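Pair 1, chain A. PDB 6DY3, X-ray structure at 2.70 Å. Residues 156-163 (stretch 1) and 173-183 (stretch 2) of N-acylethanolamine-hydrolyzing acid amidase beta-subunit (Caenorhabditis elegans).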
# COMPACT_ATOMS: atom_id res chain seq x y z
N GLN A 156 5.24 19.00 -16.40
CA GLN A 156 4.44 18.07 -15.61
C GLN A 156 5.41 17.21 -14.80
O GLN A 156 5.68 16.05 -15.13
CB GLN A 156 3.54 17.23 -16.51
CG GLN A 156 2.57 18.05 -17.35
CD GLN A 156 1.72 17.20 -18.28
OE1 GLN A 156 2.04 16.05 -18.56
NE2 GLN A 156 0.61 17.76 -18.74
N TRP A 157 5.93 17.79 -13.72
CA TRP A 157 7.00 17.18 -12.95
C TRP A 157 6.50 16.44 -11.71
O TRP A 157 7.32 15.85 -11.00
CB TRP A 157 8.03 18.23 -12.53
CG TRP A 157 7.47 19.39 -11.75
CD1 TRP A 157 6.85 20.49 -12.25
CD2 TRP A 157 7.51 19.57 -10.32
NE1 TRP A 157 6.49 21.34 -11.24
CE2 TRP A 157 6.88 20.80 -10.04
CE3 TRP A 157 8.00 18.80 -9.26
CZ2 TRP A 157 6.73 21.28 -8.74
CZ3 TRP A 157 7.85 19.28 -7.97
CH2 TRP A 157 7.22 20.51 -7.72
N PHE A 158 5.20 16.45 -11.43
CA PHE A 158 4.65 15.72 -10.30
C PHE A 158 3.32 15.07 -10.66
O PHE A 158 2.63 15.49 -11.60
CB PHE A 158 4.49 16.62 -9.05
CG PHE A 158 3.54 17.77 -9.25
CD1 PHE A 158 2.18 17.60 -9.12
CD2 PHE A 158 4.03 19.03 -9.55
CE1 PHE A 158 1.32 18.67 -9.29
CE2 PHE A 158 3.17 20.09 -9.72
CZ PHE A 158 1.81 19.91 -9.60
N LEU A 159 2.98 14.04 -9.90
CA LEU A 159 1.70 13.34 -10.02
C LEU A 159 1.13 13.15 -8.62
O LEU A 159 1.85 12.78 -7.69
CB LEU A 159 1.86 11.98 -10.69
CG LEU A 159 2.25 11.98 -12.17
CD1 LEU A 159 2.75 10.62 -12.59
CD2 LEU A 159 1.07 12.40 -13.02
N VAL A 160 -0.17 13.42 -8.48
CA VAL A 160 -0.87 13.30 -7.20
C VAL A 160 -2.16 12.52 -7.41
O VAL A 160 -2.93 12.82 -8.34
CB VAL A 160 -1.17 14.67 -6.57
CG1 VAL A 160 -1.88 14.50 -5.23
CG2 VAL A 160 0.11 15.47 -6.41
N GLU A 161 -2.43 11.56 -6.54
CA GLU A 161 -3.64 10.77 -6.64
C GLU A 161 -4.11 10.38 -5.25
O GLU A 161 -3.30 10.17 -4.34
CB GLU A 161 -3.42 9.53 -7.52
CG GLU A 161 -4.69 8.91 -8.07
CD GLU A 161 -5.57 9.92 -8.79
OE1 GLU A 161 -5.21 10.33 -9.91
OE2 GLU A 161 -6.62 10.32 -8.22
N THR A 162 -5.44 10.30 -5.07
CA THR A 162 -6.01 9.86 -3.81
C THR A 162 -6.90 8.66 -4.08
O THR A 162 -6.43 7.68 -4.67
CB THR A 162 -6.72 11.01 -3.10
OG1 THR A 162 -7.78 11.50 -3.94
CG2 THR A 162 -5.76 12.13 -2.81
N ASN A 163 -8.17 8.69 -3.68
CA ASN A 163 -9.05 7.53 -3.68
C ASN A 163 -10.23 7.63 -4.64
O ASN A 163 -10.95 6.63 -4.80
CB ASN A 163 -9.61 7.31 -2.27
CG ASN A 163 -8.53 6.96 -1.27
OD1 ASN A 163 -8.41 7.61 -0.23
ND2 ASN A 163 -7.73 5.94 -1.59
N ASP A 173 -9.97 17.74 -0.95
CA ASP A 173 -9.12 18.76 -0.36
C ASP A 173 -7.69 18.26 -0.18
O ASP A 173 -6.74 19.05 -0.24
CB ASP A 173 -9.69 19.21 0.98
CG ASP A 173 -9.64 20.71 1.17
OD1 ASP A 173 -8.90 21.39 0.42
OD2 ASP A 173 -10.34 21.21 2.07
N ARG A 174 -7.51 16.96 0.07
CA ARG A 174 -6.16 16.39 0.15
C ARG A 174 -5.42 16.56 -1.16
O ARG A 174 -4.25 16.97 -1.19
CB ARG A 174 -6.23 14.92 0.54
CG ARG A 174 -6.85 14.66 1.90
CD ARG A 174 -7.05 13.16 2.13
NE ARG A 174 -7.90 12.58 1.10
CZ ARG A 174 -8.17 11.28 1.00
NH1 ARG A 174 -7.65 10.42 1.86
NH2 ARG A 174 -8.97 10.84 0.03
N ARG A 175 -6.08 16.22 -2.27
CA ARG A 175 -5.42 16.31 -3.57
C ARG A 175 -5.18 17.76 -3.98
O ARG A 175 -4.11 18.10 -4.50
CB ARG A 175 -6.26 15.59 -4.63
CG ARG A 175 -5.57 15.42 -5.96
CD ARG A 175 -6.38 14.55 -6.91
NE ARG A 175 -5.70 14.41 -8.19
CZ ARG A 175 -5.82 15.27 -9.19
NH1 ARG A 175 -6.59 16.34 -9.07
NH2 ARG A 175 -5.16 15.07 -10.32
N ILE A 176 -6.16 18.64 -3.74
CA ILE A 176 -6.02 20.05 -4.11
C ILE A 176 -4.86 20.68 -3.34
O ILE A 176 -4.03 21.39 -3.91
CB ILE A 176 -7.34 20.80 -3.86
CG1 ILE A 176 -8.45 20.23 -4.74
CG2 ILE A 176 -7.16 22.30 -4.13
CD1 ILE A 176 -9.84 20.67 -4.33
N THR A 177 -4.81 20.44 -2.03
CA THR A 177 -3.77 21.05 -1.21
C THR A 177 -2.38 20.59 -1.64
O THR A 177 -1.46 21.40 -1.78
CB THR A 177 -4.02 20.73 0.26
OG1 THR A 177 -5.29 21.27 0.65
CG2 THR A 177 -2.91 21.30 1.14
N ALA A 178 -2.22 19.28 -1.86
CA ALA A 178 -0.91 18.76 -2.24
C ALA A 178 -0.44 19.37 -3.56
O ALA A 178 0.75 19.65 -3.73
CB ALA A 178 -0.96 17.24 -2.34
N ILE A 179 -1.36 19.58 -4.50
CA ILE A 179 -0.97 20.17 -5.78
C ILE A 179 -0.56 21.62 -5.60
O ILE A 179 0.42 22.08 -6.20
CB ILE A 179 -2.12 20.03 -6.80
CG1 ILE A 179 -2.40 18.55 -7.09
CG2 ILE A 179 -1.79 20.79 -8.09
CD1 ILE A 179 -3.71 18.31 -7.83
N GLN A 180 -1.31 22.37 -4.79
CA GLN A 180 -0.92 23.74 -4.50
C GLN A 180 0.44 23.79 -3.84
O GLN A 180 1.29 24.62 -4.20
CB GLN A 180 -1.98 24.41 -3.62
CG GLN A 180 -3.25 24.79 -4.38
CD GLN A 180 -4.35 25.35 -3.48
OE1 GLN A 180 -4.15 25.51 -2.27
NE2 GLN A 180 -5.51 25.64 -4.07
N LYS A 181 0.68 22.90 -2.88
CA LYS A 181 1.93 22.94 -2.13
C LYS A 181 3.12 22.58 -3.02
O LYS A 181 4.19 23.20 -2.92
CB LYS A 181 1.85 22.00 -0.93
CG LYS A 181 2.77 22.36 0.22
CD LYS A 181 2.38 23.67 0.87
CE LYS A 181 3.33 24.05 1.99
NZ LYS A 181 2.84 25.27 2.69
N LEU A 182 2.95 21.60 -3.92
CA LEU A 182 4.02 21.26 -4.85
C LEU A 182 4.35 22.44 -5.76
O LEU A 182 5.53 22.69 -6.06
CB LEU A 182 3.63 20.04 -5.67
CG LEU A 182 3.66 18.71 -4.93
CD1 LEU A 182 2.77 17.70 -5.63
CD2 LEU A 182 5.08 18.18 -4.82
N LYS A 183 3.34 23.18 -6.20
CA LYS A 183 3.58 24.34 -7.04
C LYS A 183 4.29 25.44 -6.27
O LYS A 183 5.16 26.12 -6.82
CB LYS A 183 2.26 24.84 -7.63
CG LYS A 183 1.67 23.90 -8.67
CD LYS A 183 0.32 24.41 -9.16
CE LYS A 183 -0.25 23.51 -10.24
NZ LYS A 183 -1.59 23.98 -10.70

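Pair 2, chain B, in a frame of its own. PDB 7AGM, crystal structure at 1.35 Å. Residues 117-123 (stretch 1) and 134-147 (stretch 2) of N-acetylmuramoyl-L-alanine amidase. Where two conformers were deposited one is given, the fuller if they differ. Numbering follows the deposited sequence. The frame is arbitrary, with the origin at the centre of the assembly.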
# COMPACT_ATOMS: atom_id res chain seq x y z
N GLY B 117 4.20 7.81 -12.17
CA GLY B 117 4.40 6.37 -12.10
C GLY B 117 4.41 5.85 -10.68
O GLY B 117 4.31 6.60 -9.70
N PHE B 118 4.54 4.53 -10.57
CA PHE B 118 4.41 3.82 -9.30
C PHE B 118 5.77 3.51 -8.69
O PHE B 118 6.79 3.41 -9.37
CB PHE B 118 3.64 2.50 -9.49
CG PHE B 118 4.44 1.42 -10.17
CD1 PHE B 118 5.30 0.59 -9.43
CD2 PHE B 118 4.37 1.23 -11.54
CE1 PHE B 118 6.06 -0.38 -10.06
CE2 PHE B 118 5.12 0.25 -12.17
CZ PHE B 118 5.97 -0.56 -11.42
N HIS B 119 5.78 3.31 -7.37
CA HIS B 119 6.91 2.65 -6.74
C HIS B 119 6.42 1.77 -5.59
O HIS B 119 5.41 2.06 -4.94
CB HIS B 119 8.09 3.60 -6.39
CG HIS B 119 7.78 4.68 -5.40
ND1 HIS B 119 6.90 5.71 -5.67
CD2 HIS B 119 8.30 4.94 -4.17
CE1 HIS B 119 6.85 6.53 -4.63
NE2 HIS B 119 7.69 6.08 -3.71
N VAL B 120 7.13 0.66 -5.40
CA VAL B 120 6.79 -0.35 -4.40
C VAL B 120 7.85 -0.31 -3.32
O VAL B 120 9.04 -0.55 -3.60
CB VAL B 120 6.68 -1.76 -5.01
CG1 VAL B 120 6.31 -2.79 -3.92
CG2 VAL B 120 5.64 -1.78 -6.14
N LEU B 121 7.43 0.00 -2.10
CA LEU B 121 8.32 0.12 -0.95
C LEU B 121 8.35 -1.18 -0.17
O LEU B 121 7.33 -1.85 -0.01
CB LEU B 121 7.87 1.24 -0.02
CG LEU B 121 7.96 2.71 -0.48
CD1 LEU B 121 7.07 3.03 -1.68
CD2 LEU B 121 7.64 3.62 0.70
N TYR B 122 9.53 -1.51 0.36
CA TYR B 122 9.66 -2.66 1.23
C TYR B 122 10.72 -2.37 2.28
O TYR B 122 11.65 -1.58 2.05
CB TYR B 122 9.98 -3.94 0.44
CG TYR B 122 11.26 -3.89 -0.36
CD1 TYR B 122 11.30 -3.29 -1.62
CD2 TYR B 122 12.44 -4.45 0.13
CE1 TYR B 122 12.48 -3.25 -2.35
CE2 TYR B 122 13.61 -4.42 -0.59
CZ TYR B 122 13.64 -3.82 -1.83
OH TYR B 122 14.83 -3.81 -2.52
N SER B 123 10.58 -3.01 3.43
CA SER B 123 11.48 -2.76 4.55
C SER B 123 12.90 -3.20 4.22
O SER B 123 13.15 -4.35 3.85
CB SER B 123 11.00 -3.51 5.79
OG SER B 123 11.86 -3.21 6.89
N PRO B 134 10.61 -13.31 1.80
CA PRO B 134 9.31 -13.22 1.10
C PRO B 134 8.87 -11.81 0.74
O PRO B 134 8.31 -11.61 -0.34
CB PRO B 134 8.35 -13.92 2.07
CG PRO B 134 9.23 -14.87 2.85
CD PRO B 134 10.56 -14.17 2.99
N SER B 135 9.10 -10.82 1.61
CA SER B 135 8.66 -9.47 1.27
C SER B 135 9.43 -8.89 0.09
O SER B 135 8.87 -8.11 -0.70
CB SER B 135 8.76 -8.53 2.47
OG SER B 135 7.77 -8.86 3.42
N VAL B 136 10.72 -9.23 -0.04
CA VAL B 136 11.49 -8.80 -1.21
C VAL B 136 10.94 -9.45 -2.47
O VAL B 136 10.76 -8.79 -3.50
CB VAL B 136 12.99 -9.09 -1.00
CG1 VAL B 136 13.79 -8.75 -2.27
CG2 VAL B 136 13.52 -8.30 0.20
N GLN B 137 10.63 -10.76 -2.41
CA GLN B 137 10.01 -11.42 -3.54
C GLN B 137 8.65 -10.80 -3.87
O GLN B 137 8.32 -10.59 -5.05
CB GLN B 137 9.87 -12.91 -3.26
CG GLN B 137 11.22 -13.62 -3.09
CD GLN B 137 11.10 -14.99 -2.47
OE1 GLN B 137 10.00 -15.47 -2.18
NE2 GLN B 137 12.24 -15.64 -2.25
N PHE B 138 7.86 -10.50 -2.84
CA PHE B 138 6.56 -9.86 -3.05
C PHE B 138 6.73 -8.51 -3.75
O PHE B 138 6.02 -8.21 -4.71
CB PHE B 138 5.91 -9.68 -1.68
CG PHE B 138 4.43 -9.32 -1.71
CD1 PHE B 138 3.68 -9.32 -2.89
CD2 PHE B 138 3.80 -8.97 -0.52
CE1 PHE B 138 2.31 -8.98 -2.87
CE2 PHE B 138 2.44 -8.63 -0.50
CZ PHE B 138 1.70 -8.64 -1.68
N ALA B 139 7.71 -7.71 -3.30
CA ALA B 139 7.94 -6.41 -3.93
C ALA B 139 8.22 -6.58 -5.42
O ALA B 139 7.69 -5.83 -6.24
CB ALA B 139 9.07 -5.66 -3.22
N LYS B 140 9.02 -7.58 -5.78
CA LYS B 140 9.35 -7.79 -7.18
C LYS B 140 8.14 -8.24 -7.99
O LYS B 140 7.91 -7.75 -9.10
CB LYS B 140 10.50 -8.80 -7.30
CG LYS B 140 11.79 -8.34 -6.63
CD LYS B 140 12.92 -9.34 -6.83
CE LYS B 140 14.20 -8.85 -6.19
NZ LYS B 140 15.34 -9.79 -6.41
N VAL B 141 7.35 -9.18 -7.45
CA VAL B 141 6.15 -9.62 -8.16
C VAL B 141 5.18 -8.46 -8.35
O VAL B 141 4.60 -8.27 -9.43
CB VAL B 141 5.48 -10.79 -7.41
CG1 VAL B 141 4.17 -11.16 -8.07
CG2 VAL B 141 6.42 -12.01 -7.31
N MET B 142 5.00 -7.66 -7.30
CA MET B 142 4.09 -6.51 -7.38
C MET B 142 4.58 -5.50 -8.41
O MET B 142 3.81 -5.02 -9.25
CB MET B 142 3.96 -5.87 -6.01
CG MET B 142 3.02 -4.67 -5.98
SD MET B 142 1.29 -5.08 -6.30
CE MET B 142 0.83 -5.82 -4.73
N ARG B 143 5.88 -5.16 -8.35
CA ARG B 143 6.47 -4.25 -9.34
C ARG B 143 6.26 -4.77 -10.76
O ARG B 143 5.88 -4.01 -11.67
CB ARG B 143 7.96 -4.11 -9.04
CG ARG B 143 8.70 -3.15 -9.95
CD ARG B 143 9.90 -3.80 -10.61
NE ARG B 143 9.51 -4.54 -11.80
CZ ARG B 143 9.43 -4.01 -13.02
NH1 ARG B 143 9.71 -2.72 -13.21
NH2 ARG B 143 9.07 -4.76 -14.05
N ASP B 144 6.48 -6.08 -10.97
CA ASP B 144 6.35 -6.65 -12.30
C ASP B 144 4.91 -6.56 -12.80
O ASP B 144 4.67 -6.28 -13.98
CB ASP B 144 6.83 -8.10 -12.31
CG ASP B 144 8.34 -8.22 -12.30
OD1 ASP B 144 9.04 -7.19 -12.42
OD2 ASP B 144 8.83 -9.36 -12.16
N GLN B 145 3.93 -6.78 -11.92
CA GLN B 145 2.54 -6.77 -12.36
C GLN B 145 2.02 -5.36 -12.60
O GLN B 145 1.22 -5.15 -13.52
CB GLN B 145 1.64 -7.55 -11.40
CG GLN B 145 1.85 -9.05 -11.47
CD GLN B 145 1.78 -9.57 -12.89
OE1 GLN B 145 0.79 -9.34 -13.60
NE2 GLN B 145 2.83 -10.26 -13.34
N LEU B 146 2.46 -4.38 -11.80
CA LEU B 146 2.13 -3.00 -12.09
C LEU B 146 2.72 -2.57 -13.43
O LEU B 146 2.04 -1.96 -14.26
CB LEU B 146 2.63 -2.10 -10.96
CG LEU B 146 1.88 -2.25 -9.63
CD1 LEU B 146 2.64 -1.67 -8.46
CD2 LEU B 146 0.53 -1.57 -9.71
N ALA B 147 3.99 -2.92 -13.67
CA ALA B 147 4.63 -2.53 -14.92
C ALA B 147 4.05 -3.28 -16.11
O ALA B 147 3.94 -2.71 -17.21
CB ALA B 147 6.14 -2.75 -14.82

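A short strand laid against an antiparallel helix poses a simple packing problem: alternate strand residues face the helix, and the helix must offer them a matching surface. Two amidase structures show how far side chains may differ while the backbone stays closely similar. In pair 1 the axes of strand and helix approach to 8.4 Å at 165°; in pair 2 they approach to 8.5 Å at 176°. Fourteen central residues superpose with an RMSD of 0.7 Å.

Three matched positions carry the same residue in both pairs: a phenylalanine, a valine and a leucine. Phe158(A) matches Phe118(B), Val160(A) matches Val120(B), and Leu182(A) matches Leu146(B), with side-chain centres no more than 0.8 Å apart. Both phenylalanines adopt the p rotamer, both valines t, and both leucines m at chi1 and t at chi2. The leucine lies over one face of the ring in each case, with CD1 of Leu182(A) 3.5 Å from CD1 of Phe158(A), and CD1 of Leu146(B) 3.6 Å from CD1 of Phe118(B). The valine closes the cluster: its CG2 lies 3.6 Å from Leu182(A) CD1 in Val160(A) and 3.8 Å from Leu146(B) CD1 in Val120(B).

Beyond this cluster the solutions diverge. Two residues on from the valine, again pointing toward the helix, Thr162(A), just past its strand, matches Tyr122(B), and on the helix Arg175(A) matches Ala139(B). Pair 2 sets a large strand residue against a small helix residue: Tyr122(B) CD1 lies 3.6 Å from Ala139(B) CB, and the ring also reaches Val136(B). Pair 1 reverses the sizes. Thr162(A) CG2 packs 3.9 Å from Arg175(A) CB, while the long arginine side chain runs on past Val160(A) and donates a hydrogen bond from Arg175(A) NE to Val160(A) O at 3.2 Å. Arginine thus supplies both aliphatic cover and a polar tie to the strand backbone.

One turn along the helix, Ile179(A) matches Arg143(B). The isoleucine touches both Phe158(A) and Val160(A) with its branches; in pair 2 the aliphatic part of the arginine does similar work. Arg143(B) CG lies 3.8 Å from Phe118(B) CE1, and Arg143(B) NE forms a salt bridge with Asp144(B) OD1 at 2.8 Å, within the helix. Pair 1 gains a second polar tie where Arg174(A) NH2 donates to Asn163(A) OD1 at 3.3 Å. The matching Phe138(B) and Ser123(B) make no such contact, and no hydrogen bond joins the two stretches of pair 2. The same frame therefore accommodates packing with no hydrogen bond between the stretches, or packing supplemented by two hydrogen bonds from arginines.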